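Local atomic coordinates of uncharacterized protein (Streptococcus pneumoniae, PDB entry 3LFT), a protein that probably serves as the substrate-binding protein of an ABC transporter and holds L-tryptophan in its ligand pocket. Residues G62-V67 / Q249-A254; V182-V187 / S207-S212; I271-A276 / I281-S286. All coordinates share one frame; numbering follows the deposited sequence. Where two conformers were deposited one is given.

How the interactions relate
From the N terminus, the chain first enters interaction 1 at 62-67, at the start of strand 65-69 in the six-stranded parallel sheet. That contact closes only at 249-254, the end of helix 236-251. Within this long loop, 182-187 meets 207-212, so interaction 2 is nested in interaction 1. It joins the turns after two helices beside the four-stranded parallel sheet. Interaction 3 follows in series. It ties helix 273-278 to the chain leading into helix 285-290, beside the mixed sheet of strands 230-233, 268-271 and 293-294. No contacts cross. Interactions 2 and 3 have centres about 21 Å apart. Interaction 1 is on the opposite side of the chain's centre from both.

Interaction 1 of 3, residues G62-V67 / Q249-A254; sequences GNDLVV and QVLKGA
Leu-65 meets Val-250 and Leu-251 through one methyl group. Its CD2 lies 3.8 Å from CG1 of Val-250. The same CD2 is also 3.8 Å from CD2 of Leu-251. The two leucine side chains cross at about a right angle, and each CD2 also lies near the other leucine's CG. Asp-64 adds a further apolar touch, with its CB 3.7 Å from Leu-251 CD2. The Leu-251 methyl thus rests against two successive residues of 62-67. No hydrogen bond joins the two segments, and the contact is entirely van der Waals.

The Leu-65 side chain starts from a crowded position, with CG between the backbone N and the carbonyl carbon (chi1 57°). With chi2 at 78°, CD2 then extends to the helix. Val-250 points toward 62-67 and meets Leu-65 CD2 with CG1. Leu-251 reaches it with the end of its side chain.

The contact belongs to the lobe with the six-stranded parallel sheet, in a fold of the periplasmic binding protein type. The last turn of helix 236-251 packs here against the start of strand 65-69. Strand 3-9 lies on one side of that strand and 86-89 on the other.

Further out, Ile-87 and Pro-85 touch both Leu-65 and Val-250, and Tyr-32 touches Leu-251. The carboxylate of Asp-64 is held by the backbone N of Lys-4, which bonds OD2. The helix ends in a Schellman motif. Ala-254 N bonds Gln-249 O at 2.9 Å, and Gly-253 N bonds Val-250 O at 2.9 Å. Gly-253 takes a positive phi (118°) to make this turn.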
ATOM      1  N   GLY A  62      15.888   8.458 -21.822  1.00 12.49           N
ATOM      2  CA  GLY A  62      16.176   7.262 -22.628  1.00 10.95           C
ATOM      3  C   GLY A  62      15.743   5.910 -22.050  1.00  9.40           C
ATOM      4  O   GLY A  62      16.153   4.853 -22.536  1.00 10.25           O
ATOM      5  N   ASN A  63      14.922   5.929 -21.012  1.00  8.17           N
ATOM      6  CA  ASN A  63      14.377   4.701 -20.448  1.00  7.69           C
ATOM      7  C   ASN A  63      13.364   4.086 -21.396  1.00  7.56           C
ATOM      8  O   ASN A  63      12.626   4.812 -22.083  1.00  8.11           O
ATOM      9  CB  ASN A  63      13.748   4.997 -19.087  1.00  7.30           C
ATOM     10  CG  ASN A  63      14.792   5.368 -18.034  1.00  7.76           C
ATOM     11  OD1 ASN A  63      14.691   6.400 -17.340  1.00 10.84           O
ATOM     12  ND2 ASN A  63      15.822   4.567 -17.952  1.00  6.94           N
ATOM     13  N   ASP A  64      13.342   2.751 -21.442  1.00  6.90           N
ATOM     14  CA  ASP A  64      12.351   2.017 -22.239  1.00  7.10           C
ATOM     15  C   ASP A  64      10.964   2.107 -21.608  1.00  6.15           C
ATOM     16  O   ASP A  64       9.944   2.003 -22.292  1.00  7.13           O
ATOM     17  CB  ASP A  64      12.712   0.537 -22.315  1.00  7.64           C
ATOM     18  CG  ASP A  64      14.000   0.278 -23.042  1.00  9.87           C
ATOM     19  OD1 ASP A  64      14.291   0.971 -24.035  1.00 10.59           O
ATOM     20  OD2 ASP A  64      14.695  -0.666 -22.626  1.00 11.75           O
ATOM     21  N   LEU A  65      10.936   2.206 -20.280  1.00  5.82           N
ATOM     22  CA  LEU A  65       9.694   2.362 -19.511  1.00  5.27           C
ATOM     23  C   LEU A  65      10.069   2.884 -18.140  1.00  5.28           C
ATOM     24  O   LEU A  65      11.250   2.880 -17.760  1.00  5.55           O
ATOM     25  CB  LEU A  65       8.892   1.046 -19.398  1.00  5.78           C
ATOM     26  CG  LEU A  65       9.570  -0.190 -18.783  1.00  5.14           C
ATOM     27  CD1 LEU A  65       9.644  -0.131 -17.248  1.00  6.45           C
ATOM     28  CD2 LEU A  65       8.817  -1.443 -19.218  1.00  6.64           C
ATOM     29  N   VAL A  66       9.065   3.342 -17.392  1.00  4.95           N
ATOM     30  CA  VAL A  66       9.266   3.756 -16.016  1.00  4.92           C
ATOM     31  C   VAL A  66       8.294   3.006 -15.109  1.00  5.35           C
ATOM     32  O   VAL A  66       7.233   2.535 -15.558  1.00  6.20           O
ATOM     33  CB  VAL A  66       9.125   5.299 -15.852  1.00  4.46           C
ATOM     34  CG1 VAL A  66      10.256   6.026 -16.574  1.00  5.51           C
ATOM     35  CG2 VAL A  66       7.794   5.766 -16.391  1.00  6.88           C
ATOM     36  N   VAL A  67       8.660   2.929 -13.832  1.00  5.38           N
ATOM     37  CA  VAL A  67       7.927   2.163 -12.825  1.00  5.50           C
ATOM     38  C   VAL A  67       7.670   3.063 -11.642  1.00  5.66           C
ATOM     39  O   VAL A  67       8.616   3.672 -11.136  1.00  5.91           O
ATOM     40  CB  VAL A  67       8.760   0.940 -12.336  1.00  5.96           C
ATOM     41  CG1 VAL A  67       7.947   0.089 -11.356  1.00  6.81           C
ATOM     42  CG2 VAL A  67       9.222   0.080 -13.525  1.00  6.66           C
ATOM     43  N   GLN A 249       7.201  -8.247 -19.595  1.00  5.65           N
ATOM     44  CA  GLN A 249       6.217  -8.373 -20.666  1.00  5.63           C
ATOM     45  C   GLN A 249       6.212  -7.124 -21.558  1.00  5.11           C
ATOM     46  O   GLN A 249       6.105  -7.232 -22.795  1.00  5.10           O
ATOM     47  CB  GLN A 249       4.822  -8.543 -20.081  1.00  6.65           C
ATOM     48  CG  GLN A 249       4.380  -9.897 -19.673  1.00 10.24           C
ATOM     49  CD  GLN A 249       2.905  -9.832 -19.321  1.00 14.06           C
ATOM     50  OE1 GLN A 249       2.020  -9.924 -20.192  1.00 15.45           O
ATOM     51  NE2 GLN A 249       2.634  -9.598 -18.057  1.00 12.58           N
ATOM     52  N   VAL A 250       6.293  -5.947 -20.940  1.00  5.19           N
ATOM     53  CA  VAL A 250       6.266  -4.691 -21.673  1.00  5.54           C
ATOM     54  C   VAL A 250       7.576  -4.460 -22.419  1.00  5.74           C
ATOM     55  O   VAL A 250       7.552  -4.056 -23.582  1.00  5.96           O
ATOM     56  CB  VAL A 250       5.822  -3.498 -20.777  1.00  5.73           C
ATOM     57  CG1 VAL A 250       5.914  -2.175 -21.556  1.00  6.11           C
ATOM     58  CG2 VAL A 250       4.393  -3.722 -20.273  1.00  7.08           C
ATOM     59  N   LEU A 251       8.720  -4.785 -21.805  1.00  5.24           N
ATOM     60  CA  LEU A 251       9.994  -4.696 -22.527  1.00  5.56           C
ATOM     61  C   LEU A 251       9.940  -5.532 -23.797  1.00  5.73           C
ATOM     62  O   LEU A 251      10.467  -5.113 -24.843  1.00  6.22           O
ATOM     63  CB  LEU A 251      11.171  -5.125 -21.651  1.00  5.56           C
ATOM     64  CG  LEU A 251      11.494  -4.201 -20.485  1.00  4.98           C
ATOM     65  CD1 LEU A 251      12.536  -4.835 -19.584  1.00  7.22           C
ATOM     66  CD2 LEU A 251      11.941  -2.823 -20.964  1.00  6.57           C
ATOM     67  N   LYS A 252       9.299  -6.702 -23.686  1.00  4.88           N
ATOM     68  CA  LYS A 252       9.172  -7.657 -24.795  1.00  4.96           C
ATOM     69  C   LYS A 252       8.058  -7.301 -25.771  1.00  5.20           C
ATOM     70  O   LYS A 252       7.827  -8.027 -26.747  1.00  7.19           O
ATOM     71  CB  LYS A 252       8.999  -9.088 -24.276  1.00  6.19           C
ATOM     72  CG  LYS A 252      10.221  -9.610 -23.561  1.00  7.58           C
ATOM     73  CD  LYS A 252      10.023 -11.054 -23.116  1.00 12.81           C
ATOM     74  CE  LYS A 252      11.322 -11.620 -22.525  1.00 16.77           C
ATOM     75  NZ  LYS A 252      12.466 -11.571 -23.487  1.00 20.22           N
ATOM     76  N   GLY A 253       7.392  -6.170 -25.541  1.00  5.31           N
ATOM     77  CA  GLY A 253       6.462  -5.641 -26.550  1.00  5.29           C
ATOM     78  C   GLY A 253       4.998  -5.519 -26.179  1.00  4.58           C
ATOM     79  O   GLY A 253       4.195  -5.025 -26.984  1.00  5.16           O
ATOM     80  N   ALA A 254       4.598  -5.993 -24.993  1.00  4.95           N
ATOM     81  CA  ALA A 254       3.189  -5.842 -24.599  1.00  4.86           C
ATOM     82  C   ALA A 254       2.818  -4.365 -24.598  1.00  4.61           C
ATOM     83  O   ALA A 254       3.623  -3.522 -24.179  1.00  5.08           O
ATOM     84  CB  ALA A 254       2.935  -6.451 -23.218  1.00  4.85           C
TER

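Interaction 2 of 3, residues V182-V187 / S207-S212; sequences VMTSKV and SSNQSS
Thr-184 reaches across to Ser-212 and Asn-209 with its whole short side chain. Its CB comes first and faces Ser-212. The modelled CB to Ser-212 OG distance is 3.1 Å. This close approach is doubtful, because Ser-212 was modelled in two conformers and the distance belongs to one of them.

At CB the chain forks. The OG1 branch stands between the backbone N and the carbonyl carbon (chi1 59°). In the same Ser-212 conformer, OG1 lies 3.4 Å from Ser-212 CB. Its 3.5 Å approach to Ser-212 OG has too poor an angle for a bond. A water bridges the gap instead. Thr-184 OG1 is 2.8 Å from this water. The water donates to the carbonyl O of Ser-208, also at 2.8 Å. OG1 is further hydrogen-bonded to the carbonyl O of Val-180, four residues back. The hydroxyl thus links its own chain to the preceding turn and, through water, to Ser-208.

The other branch is the methyl CG2. It lies 3.7 Å from OD1 of Asn-209, a van der Waals contact with the amide oxygen. Asn-209 extends its CG anti to the backbone N (chi1 -179°), which brings the amide nearer to Thr-184 than its CB. The ND2 of the same amide is hydrogen-bonded to the carbonyl O of Lys-214.

The contact joins the turns that follow helices 176-183 and 202-208. Ser-208 also packs on Ala-177 and Val-180. On the sheet side, Thr-184 touches Ile-190. Helix 176-183 connects strand 164-170 to 189-192, and helix 202-208 lies in the connection from 189-192 to 216-218, successive beta-alpha-beta crossovers.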
ATOM      1  N   VAL A 182      -6.055  13.037  19.908  1.00  5.89           N
ATOM      2  CA  VAL A 182      -7.470  13.388  19.827  1.00  6.09           C
ATOM      3  C   VAL A 182      -8.361  12.158  19.589  1.00  5.75           C
ATOM      4  O   VAL A 182      -9.335  11.920  20.307  1.00  6.12           O
ATOM      5  CB  VAL A 182      -7.728  14.461  18.722  1.00  6.41           C
ATOM      6  CG1 VAL A 182      -9.230  14.675  18.500  1.00  7.26           C
ATOM      7  CG2 VAL A 182      -7.018  15.761  19.054  1.00  8.38           C
HETATM    8  N   MSE A 183      -8.007  11.364  18.588  1.00  5.06           N
HETATM    9  CA  MSE A 183      -8.871  10.265  18.203  0.50  5.70           C
HETATM   10  C   MSE A 183      -8.991   9.201  19.283  1.00  5.65           C
HETATM   11  O   MSE A 183     -10.038   8.603  19.424  1.00  5.65           O
HETATM   12  CB  MSE A 183      -8.437   9.653  16.872  0.50  5.97           C
HETATM   13  CG  MSE A 183      -7.202   8.768  16.953  0.50  5.65           C
HETATM   14 SE   MSE A 183      -6.474   8.377  15.218  0.50 10.35          SE
HETATM   15  CE  MSE A 183      -7.867   7.228  14.524  0.50 10.23           C
ATOM     16  N   THR A 184      -7.943   8.995  20.075  1.00  6.66           N
ATOM     17  CA  THR A 184      -7.978   7.884  21.035  1.00  7.98           C
ATOM     18  C   THR A 184      -8.895   8.124  22.233  1.00  8.25           C
ATOM     19  O   THR A 184      -9.200   7.188  22.964  1.00  8.60           O
ATOM     20  CB  THR A 184      -6.573   7.368  21.468  1.00  7.86           C
ATOM     21  OG1 THR A 184      -5.802   8.415  22.061  1.00  9.02           O
ATOM     22  CG2 THR A 184      -5.804   6.736  20.303  1.00  8.92           C
ATOM     23  N   SER A 185      -9.341   9.363  22.431  1.00  8.11           N
ATOM     24  CA  SER A 185     -10.360   9.665  23.435  0.50  8.49           C
ATOM     25  C   SER A 185     -11.767   9.503  22.856  1.00  8.62           C
ATOM     26  O   SER A 185     -12.763   9.569  23.587  1.00  9.06           O
ATOM     27  CB  SER A 185     -10.185  11.092  23.957  0.50  9.02           C
ATOM     28  OG  SER A 185     -10.852  12.017  23.117  0.50  9.52           O
ATOM     29  N   LYS A 186     -11.845   9.292  21.540  1.00  7.27           N
ATOM     30  CA  LYS A 186     -13.123   9.233  20.816  1.00  7.43           C
ATOM     31  C   LYS A 186     -13.490   7.852  20.271  1.00  7.25           C
ATOM     32  O   LYS A 186     -14.663   7.590  19.960  1.00  8.18           O
ATOM     33  CB  LYS A 186     -13.109  10.206  19.639  1.00  7.03           C
ATOM     34  CG  LYS A 186     -13.122  11.682  20.046  1.00  6.68           C
ATOM     35  CD  LYS A 186     -12.882  12.570  18.833  1.00  7.19           C
ATOM     36  CE  LYS A 186     -13.053  14.045  19.160  1.00  7.19           C
ATOM     37  NZ  LYS A 186     -14.491  14.369  19.398  1.00  9.24           N
ATOM     38  N   VAL A 187     -12.493   6.985  20.122  1.00  7.38           N
ATOM     39  CA  VAL A 187     -12.705   5.697  19.454  1.00  7.27           C
ATOM     40  C   VAL A 187     -12.134   4.542  20.254  1.00  7.27           C
ATOM     41  O   VAL A 187     -11.293   4.741  21.139  1.00  8.09           O
ATOM     42  CB  VAL A 187     -12.122   5.673  18.012  1.00  7.49           C
ATOM     43  CG1 VAL A 187     -12.649   6.847  17.199  1.00  7.84           C
ATOM     44  CG2 VAL A 187     -10.586   5.669  18.029  1.00  7.60           C
ATOM     45  N   SER A 207       3.833   5.157  19.294  1.00  5.52           N
ATOM     46  CA  SER A 207       4.318   5.864  20.475  0.50  5.44           C
ATOM     47  C   SER A 207       3.238   6.771  21.048  1.00  5.61           C
ATOM     48  O   SER A 207       3.071   6.835  22.279  1.00  5.88           O
ATOM     49  CB  SER A 207       5.605   6.640  20.178  0.50  5.66           C
ATOM     50  OG  SER A 207       5.405   7.602  19.168  0.50  4.05           O
ATOM     51  N   SER A 208       2.491   7.454  20.182  1.00  6.20           N
ATOM     52  CA  SER A 208       1.400   8.318  20.634  1.00  7.39           C
ATOM     53  C   SER A 208       0.282   7.534  21.317  1.00  7.41           C
ATOM     54  O   SER A 208      -0.344   8.036  22.245  1.00  8.12           O
ATOM     55  CB  SER A 208       0.835   9.158  19.497  1.00  7.75           C
ATOM     56  OG  SER A 208       1.747  10.191  19.153  1.00  9.34           O
ATOM     57  N   ASN A 209       0.052   6.302  20.864  1.00  7.30           N
ATOM     58  CA  ASN A 209      -0.978   5.420  21.436  1.00  7.39           C
ATOM     59  C   ASN A 209      -0.524   4.606  22.661  1.00  7.85           C
ATOM     60  O   ASN A 209      -1.313   3.842  23.233  1.00  7.36           O
ATOM     61  CB  ASN A 209      -1.524   4.514  20.308  1.00  6.98           C
ATOM     62  CG  ASN A 209      -2.615   3.563  20.775  1.00  8.72           C
ATOM     63  OD1 ASN A 209      -3.632   3.971  21.349  1.00 10.01           O
ATOM     64  ND2 ASN A 209      -2.401   2.278  20.539  1.00  8.68           N
ATOM     65  N   GLN A 210       0.722   4.751  23.109  1.00  7.50           N
ATOM     66  CA  GLN A 210       1.186   3.982  24.274  1.00  8.73           C
ATOM     67  C   GLN A 210       0.380   4.296  25.522  1.00  8.48           C
ATOM     68  O   GLN A 210       0.221   3.439  26.408  1.00  9.92           O
ATOM     69  CB  GLN A 210       2.671   4.223  24.595  1.00  8.76           C
ATOM     70  CG  GLN A 210       3.665   3.506  23.678  1.00  9.66           C
ATOM     71  CD  GLN A 210       3.566   1.975  23.722  1.00 10.88           C
ATOM     72  OE1 GLN A 210       3.204   1.381  24.739  1.00 13.27           O
ATOM     73  NE2 GLN A 210       3.898   1.338  22.606  1.00 10.81           N
ATOM     74  N   SER A 211      -0.099   5.528  25.634  1.00  6.76           N
ATOM     75  CA  SER A 211      -0.840   5.924  26.828  1.00  6.67           C
ATOM     76  C   SER A 211      -2.295   5.512  26.745  1.00  6.32           C
ATOM     77  O   SER A 211      -2.941   5.306  27.776  1.00  5.23           O
ATOM     78  CB  SER A 211      -0.732   7.435  27.054  1.00  6.75           C
ATOM     79  OG  SER A 211      -1.126   8.136  25.893  1.00  9.84           O
ATOM     80  N   SER A 212      -2.815   5.391  25.534  1.00  6.53           N
ATOM     81  CA  SER A 212      -4.236   5.154  25.357  0.50  7.49           C
ATOM     82  C   SER A 212      -4.572   3.682  25.311  1.00  7.05           C
ATOM     83  O   SER A 212      -5.632   3.267  25.769  1.00  6.98           O
ATOM     84  CB  SER A 212      -4.728   5.852  24.102  0.50  7.32           C
ATOM     85  OG  SER A 212      -6.034   5.417  23.786  0.50  9.95           O
TER
HETATM   86  O   HOH W   1      -3.037   8.636  22.398  1.00 10.49           O

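Interaction 3 of 3, residues I271-A276 / I281-S286; sequences INKKIA and ITIPES
Ile-283 reaches Ala-276 and Ile-271 because of its two side-chain torsions. CG1 stands anti to the carbonyl carbon (chi1 -56°), and CD1 then runs on nearly straight (chi2 166°). This extended branch sets CD1 between three residues of 271-276. It lies 3.9 Å from CB of Ala-276 and 3.9 Å from CG2 of Ile-271. Beside them, CD1 is 4.0 Å from CA of Lys-273, whose side chain crosses that of Ile-283 at about a right angle. Leu-129 and Leu-288 also pack on Ile-283.

One backbone bond closes the other end. Ile-281 N donates to Ala-276 O at 2.9 Å, with an N-H...O angle of 158°. This bond holds the chain against the helix as it leaves for Ile-283.

Asn-272 caps the start of the helix. Its OD1 accepts from Ile-275 N at 3.1 Å. Its ND2 bonds the carbonyl O of Val-224.

Strand 268-271 pairs in parallel with strand 293-294, through Ile-271. The contact lies within the beta-alpha-beta crossover that links these parallel strands, with the two short helices 273-278 and 285-290 in the connection.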
ATOM      1  N   ILE A 271      -1.084 -11.439  12.796  1.00  7.19           N
ATOM      2  CA  ILE A 271      -1.455 -11.227  14.187  1.00  7.94           C
ATOM      3  C   ILE A 271      -0.206 -11.041  15.025  1.00  7.59           C
ATOM      4  O   ILE A 271       0.724 -11.856  14.961  1.00  7.26           O
ATOM      5  CB  ILE A 271      -2.266 -12.412  14.740  1.00  8.97           C
ATOM      6  CG1 ILE A 271      -3.481 -12.696  13.846  1.00 11.36           C
ATOM      7  CG2 ILE A 271      -2.683 -12.161  16.212  1.00 10.27           C
ATOM      8  CD1 ILE A 271      -4.264 -13.890  14.245  1.00 14.52           C
ATOM      9  N   ASN A 272      -0.188  -9.972  15.818  1.00  6.72           N
ATOM     10  CA  ASN A 272       0.917  -9.728  16.735  1.00  6.21           C
ATOM     11  C   ASN A 272       0.506 -10.255  18.094  1.00  5.77           C
ATOM     12  O   ASN A 272      -0.243  -9.620  18.835  1.00  4.87           O
ATOM     13  CB  ASN A 272       1.258  -8.237  16.787  1.00  6.09           C
ATOM     14  CG  ASN A 272       2.544  -7.963  17.490  1.00  7.03           C
ATOM     15  OD1 ASN A 272       2.867  -8.580  18.515  1.00  7.28           O
ATOM     16  ND2 ASN A 272       3.279  -6.981  16.987  1.00  8.74           N
ATOM     17  N   LYS A 273       1.007 -11.454  18.390  1.00  5.21           N
ATOM     18  CA  LYS A 273       0.573 -12.209  19.550  1.00  6.55           C
ATOM     19  C   LYS A 273       0.894 -11.486  20.843  1.00  6.80           C
ATOM     20  O   LYS A 273       0.039 -11.411  21.742  1.00  6.95           O
ATOM     21  CB  LYS A 273       1.193 -13.612  19.541  1.00  7.13           C
ATOM     22  CG  LYS A 273       0.790 -14.465  20.727  1.00  8.51           C
ATOM     23  CD  LYS A 273       1.302 -15.880  20.577  1.00 12.59           C
ATOM     24  CE  LYS A 273       0.215 -16.767  20.038  1.00 14.99           C
ATOM     25  NZ  LYS A 273       0.429 -18.178  20.457  1.00 16.83           N
ATOM     26  N   LYS A 274       2.122 -10.975  20.963  1.00  7.53           N
ATOM     27  CA  LYS A 274       2.509 -10.280  22.189  1.00  8.43           C
ATOM     28  C   LYS A 274       1.719  -8.993  22.385  1.00  7.35           C
ATOM     29  O   LYS A 274       1.298  -8.702  23.496  1.00  7.74           O
ATOM     30  CB  LYS A 274       4.019 -10.014  22.248  1.00  9.55           C
ATOM     31  N   ILE A 275       1.464  -8.244  21.305  1.00  6.48           N
ATOM     32  CA  ILE A 275       0.644  -7.036  21.427  1.00  5.87           C
ATOM     33  C   ILE A 275      -0.764  -7.402  21.895  1.00  6.25           C
ATOM     34  O   ILE A 275      -1.309  -6.766  22.806  1.00  6.50           O
ATOM     35  CB  ILE A 275       0.629  -6.210  20.117  1.00  5.38           C
ATOM     36  CG1 ILE A 275       2.009  -5.586  19.858  1.00  6.36           C
ATOM     37  CG2 ILE A 275      -0.466  -5.143  20.139  1.00  5.66           C
ATOM     38  CD1 ILE A 275       2.401  -4.436  20.800  1.00  5.72           C
ATOM     39  N   ALA A 276      -1.346  -8.461  21.324  1.00  6.04           N
ATOM     40  CA  ALA A 276      -2.666  -8.921  21.785  1.00  6.69           C
ATOM     41  C   ALA A 276      -2.666  -9.231  23.261  1.00  7.01           C
ATOM     42  O   ALA A 276      -3.518  -8.727  24.012  1.00  6.82           O
ATOM     43  CB  ALA A 276      -3.138 -10.142  20.996  1.00  6.61           C
ATOM     44  N   ILE A 281      -6.100  -9.199  25.346  1.00  8.55           N
ATOM     45  CA  ILE A 281      -6.966  -9.779  24.331  1.00  9.06           C
ATOM     46  C   ILE A 281      -6.753 -11.297  24.300  1.00 10.55           C
ATOM     47  O   ILE A 281      -5.622 -11.798  24.471  1.00 11.85           O
ATOM     48  CB  ILE A 281      -6.689  -9.118  22.953  1.00  9.47           C
ATOM     49  CG1 ILE A 281      -7.143  -7.661  22.965  1.00  7.31           C
ATOM     50  CG2 ILE A 281      -7.400  -9.868  21.830  1.00 10.28           C
ATOM     51  CD1 ILE A 281      -6.625  -6.848  21.757  1.00  6.39           C
ATOM     52  N   THR A 282      -7.850 -12.030  24.144  1.00  9.77           N
ATOM     53  CA  THR A 282      -7.764 -13.450  23.860  1.00 10.08           C
ATOM     54  C   THR A 282      -7.765 -13.602  22.357  1.00  9.41           C
ATOM     55  O   THR A 282      -8.593 -13.010  21.661  1.00 10.48           O
ATOM     56  CB  THR A 282      -8.960 -14.246  24.426  1.00 10.14           C
ATOM     57  OG1 THR A 282     -10.185 -13.740  23.881  1.00 13.21           O
ATOM     58  CG2 THR A 282      -9.012 -14.155  25.927  1.00 10.32           C
ATOM     59  N   ILE A 283      -6.813 -14.357  21.839  1.00  8.01           N
ATOM     60  CA  ILE A 283      -6.875 -14.695  20.430  1.00  7.38           C
ATOM     61  C   ILE A 283      -7.685 -15.977  20.288  1.00  6.26           C
ATOM     62  O   ILE A 283      -7.278 -17.014  20.806  1.00  6.53           O
ATOM     63  CB  ILE A 283      -5.481 -14.858  19.794  1.00  7.70           C
ATOM     64  CG1 ILE A 283      -4.629 -13.595  19.989  1.00  8.81           C
ATOM     65  CG2 ILE A 283      -5.623 -15.201  18.319  1.00  7.32           C
ATOM     66  CD1 ILE A 283      -3.151 -13.786  19.695  1.00 10.57           C
ATOM     67  N   PRO A 284      -8.837 -15.911  19.591  1.00  5.61           N
ATOM     68  CA  PRO A 284      -9.619 -17.142  19.433  1.00  6.11           C
ATOM     69  C   PRO A 284      -8.801 -18.217  18.740  1.00  6.61           C
ATOM     70  O   PRO A 284      -7.979 -17.911  17.871  1.00  6.14           O
ATOM     71  CB  PRO A 284     -10.788 -16.709  18.541  1.00  6.61           C
ATOM     72  CG  PRO A 284     -10.919 -15.252  18.750  1.00  5.70           C
ATOM     73  CD  PRO A 284      -9.518 -14.738  19.002  1.00  6.32           C
ATOM     74  N   GLU A 285      -9.016 -19.467  19.142  1.00  6.91           N
ATOM     75  CA  GLU A 285      -8.290 -20.605  18.572  1.00  7.96           C
ATOM     76  C   GLU A 285      -8.348 -20.623  17.038  1.00  8.53           C
ATOM     77  O   GLU A 285      -7.326 -20.815  16.388  1.00  8.44           O
ATOM     78  CB  GLU A 285      -8.806 -21.929  19.159  1.00  8.00           C
ATOM     79  N   SER A 286      -9.535 -20.407  16.467  1.00  9.17           N
ATOM     80  CA  SER A 286      -9.710 -20.394  15.010  1.00  9.96           C
ATOM     81  C   SER A 286      -8.937 -19.255  14.335  1.00  9.96           C
ATOM     82  O   SER A 286      -8.370 -19.429  13.253  1.00 10.89           O
ATOM     83  CB  SER A 286     -11.199 -20.339  14.636  1.00 10.48           C
ATOM     84  OG  SER A 286     -11.800 -19.123  15.049  1.00 12.75           O
TER